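Putative Type I topoisomerase (Deinococcus radiodurans, PDB 3M4A) probably relaxes supercoiled DNA as a type IB topoisomerase, breaking and rejoining one strand without ATP. Local coordinates at residues Pro292-Arg297 against Arg330-Glu335. Sequence-based numbering, arbitrary orientation. Where two conformers were deposited one is given.
Sequences PVIFDR and RMLESE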
loop_
_atom_site.group_PDB
_atom_site.type_symbol
_atom_site.label_atom_id
_atom_site.label_comp_id
_atom_site.label_asym_id
_atom_site.label_seq_id
_atom_site.Cartn_x
_atom_site.Cartn_y
_atom_site.Cartn_z
ATOM N N PRO A 292 -10.518 5.542 -13.144
ATOM C CA PRO A 292 -11.424 6.505 -13.770
ATOM C C PRO A 292 -12.815 6.558 -13.154
ATOM O O PRO A 292 -13.543 7.540 -13.312
ATOM C CB PRO A 292 -11.507 6.017 -15.228
ATOM C CG PRO A 292 -11.156 4.603 -15.184
ATOM C CD PRO A 292 -10.160 4.442 -14.051
ATOM N N VAL A 293 -13.190 5.512 -12.431
ATOM C CA VAL A 293 -14.471 5.514 -11.749
ATOM C C VAL A 293 -14.645 6.739 -10.849
ATOM O O VAL A 293 -15.719 7.323 -10.794
ATOM C CB VAL A 293 -14.685 4.197 -10.968
ATOM C CG1 VAL A 293 -15.932 4.283 -10.069
ATOM C CG2 VAL A 293 -14.794 3.024 -11.956
ATOM N N ILE A 294 -13.581 7.163 -10.165
ATOM C CA ILE A 294 -13.632 8.322 -9.274
ATOM C C ILE A 294 -14.004 9.606 -10.032
ATOM O O ILE A 294 -14.772 10.455 -9.544
ATOM C CB ILE A 294 -12.264 8.466 -8.519
ATOM C CG1 ILE A 294 -12.236 7.530 -7.304
ATOM C CG2 ILE A 294 -11.992 9.895 -8.078
ATOM C CD1 ILE A 294 -12.409 6.060 -7.640
ATOM N N PHE A 295 -13.439 9.736 -11.241
ATOM C CA PHE A 295 -13.703 10.873 -12.134
ATOM C C PHE A 295 -15.130 10.808 -12.698
ATOM O O PHE A 295 -15.815 11.824 -12.736
ATOM C CB PHE A 295 -12.679 10.906 -13.274
ATOM C CG PHE A 295 -11.311 11.399 -12.863
ATOM C CD1 PHE A 295 -10.979 11.613 -11.526
ATOM C CD2 PHE A 295 -10.350 11.648 -13.824
ATOM C CE1 PHE A 295 -9.722 12.075 -11.173
ATOM C CE2 PHE A 295 -9.076 12.113 -13.465
ATOM C CZ PHE A 295 -8.778 12.315 -12.133
ATOM N N ASP A 296 -15.568 9.618 -13.104
ATOM C CA ASP A 296 -16.973 9.398 -13.516
ATOM C C ASP A 296 -17.950 9.892 -12.452
ATOM O O ASP A 296 -18.871 10.670 -12.731
ATOM C CB ASP A 296 -17.270 7.921 -13.785
ATOM C CG ASP A 296 -16.586 7.380 -15.027
ATOM O OD1 ASP A 296 -16.182 8.163 -15.923
ATOM O OD2 ASP A 296 -16.453 6.148 -15.088
ATOM N N ARG A 297 -17.742 9.471 -11.205
ATOM C CA ARG A 297 -18.631 9.910 -10.145
ATOM C C ARG A 297 -18.601 11.422 -9.961
ATOM O O ARG A 297 -19.651 12.063 -9.820
ATOM C CB ARG A 297 -18.327 9.171 -8.838
ATOM C CG ARG A 297 -18.537 7.681 -8.916
ATOM C CD ARG A 297 -19.985 7.238 -9.177
ATOM N NE ARG A 297 -19.974 5.789 -9.259
ATOM C CZ ARG A 297 -19.688 5.088 -10.359
ATOM N NH1 ARG A 297 -19.439 5.710 -11.509
ATOM N NH2 ARG A 297 -19.652 3.767 -10.323
ATOM N N ARG A 330 -16.489 1.917 -0.993
ATOM C CA ARG A 330 -17.917 1.930 -1.314
ATOM C C ARG A 330 -18.183 2.598 -2.661
ATOM O O ARG A 330 -19.029 2.120 -3.430
ATOM C CB ARG A 330 -18.699 2.589 -0.191
ATOM C CG ARG A 330 -18.760 1.713 1.043
ATOM C CD ARG A 330 -19.468 2.393 2.190
ATOM N NE ARG A 330 -20.838 2.741 1.843
ATOM C CZ ARG A 330 -21.862 1.898 1.849
ATOM N NH1 ARG A 330 -21.706 0.624 2.198
ATOM N NH2 ARG A 330 -23.059 2.336 1.491
ATOM N N MET A 331 -17.446 3.669 -2.970
ATOM C CA MET A 331 -17.562 4.288 -4.305
ATOM C C MET A 331 -17.179 3.312 -5.413
ATOM O O MET A 331 -17.888 3.208 -6.430
ATOM C CB MET A 331 -16.725 5.565 -4.404
ATOM C CG MET A 331 -16.828 6.255 -5.745
ATOM S SD MET A 331 -15.711 7.665 -5.896
ATOM C CE MET A 331 -16.644 8.939 -5.080
ATOM N N LEU A 332 -16.063 2.607 -5.252
ATOM C CA LEU A 332 -15.648 1.632 -6.259
ATOM C C LEU A 332 -16.669 0.507 -6.382
ATOM O O LEU A 332 -16.955 0.038 -7.488
ATOM C CB LEU A 332 -14.276 1.055 -5.952
ATOM C CG LEU A 332 -13.123 2.058 -6.029
ATOM C CD1 LEU A 332 -11.840 1.387 -5.522
ATOM C CD2 LEU A 332 -12.927 2.616 -7.452
ATOM N N GLU A 333 -17.219 0.086 -5.249
ATOM C CA GLU A 333 -18.257 -0.951 -5.249
ATOM C C GLU A 333 -19.518 -0.538 -6.042
ATOM O O GLU A 333 -20.226 -1.406 -6.570
ATOM C CB GLU A 333 -18.591 -1.389 -3.813
ATOM C CG GLU A 333 -17.473 -2.246 -3.208
ATOM C CD GLU A 333 -17.702 -2.645 -1.755
ATOM O OE1 GLU A 333 -18.372 -1.893 -1.001
ATOM O OE2 GLU A 333 -17.178 -3.719 -1.368
ATOM N N SER A 334 -19.784 0.760 -6.167
ATOM C CA SER A 334 -20.946 1.204 -6.939
ATOM C C SER A 334 -20.834 0.860 -8.431
ATOM O O SER A 334 -21.853 0.797 -9.120
ATOM C CB SER A 334 -21.191 2.705 -6.762
ATOM O OG SER A 334 -20.212 3.481 -7.416
ATOM N N GLU A 335 -19.617 0.648 -8.929
ATOM C CA GLU A 335 -19.421 0.300 -10.338
ATOM C C GLU A 335 -19.953 -1.112 -10.606
ATOM O O GLU A 335 -20.524 -1.377 -11.668
ATOM C CB GLU A 335 -17.942 0.414 -10.727
ATOM C CG GLU A 335 -17.636 0.216 -12.235
ATOM C CD GLU A 335 -18.077 1.367 -13.140
ATOM O OE1 GLU A 335 -18.594 2.397 -12.668
ATOM O OE2 GLU A 335 -17.894 1.234 -14.365
HETATM O O HOH W 1 -18.690 4.643 -14.260
#
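Arg297 reaches across to Ser334 and Glu335, binding both directly through NE and NH2, while NH1 reaches Glu335 through a water. NE and NH2 hold Ser334 OG side-on, with Arg297 NE 3.0 Å from Ser334 OG and the hydroxyl oxygen almost exactly in the guanidinium plane. That oxygen, accepting twice, donates its own hydrogen to Met331 O one turn back, in a bond modelled unusually short; Met331 O also receives Ser334 N. A chi1 of 71° sets OG between its backbone N and carbonyl carbon. The second N-H of NH2 makes a nearly straight salt bridge, Arg297 NH2 to Glu335 OE1 at 2.9 Å (N-H...O 166°), to the anti lone pair of a carboxylate turned nearly coplanar with the guanidinium. The water lies 3.0 Å from Arg297 NH1 and donates to Glu335 OE1 and Asp296 OD2, bridging two like charges. Segments 292-297 and 330-335, on helix 292-299 and the last modelled helix, 323-337, of this type IB topoisomerase, have axes 88° apart; their nearest atom is about 19 Å from the bound DNA. An alanine in place of Arg297 would probably leave the Glu335 carboxylate without its positive mate and Ser334 OG without its two donors. Val293 CG1 sits over one guanidinium face, displaced toward the rim. Deeper in, Ile294 CG1 meets Met331 SD at 3.8 Å; helix 235-254 backs Ile294, while helix 91-113 touches Leu332.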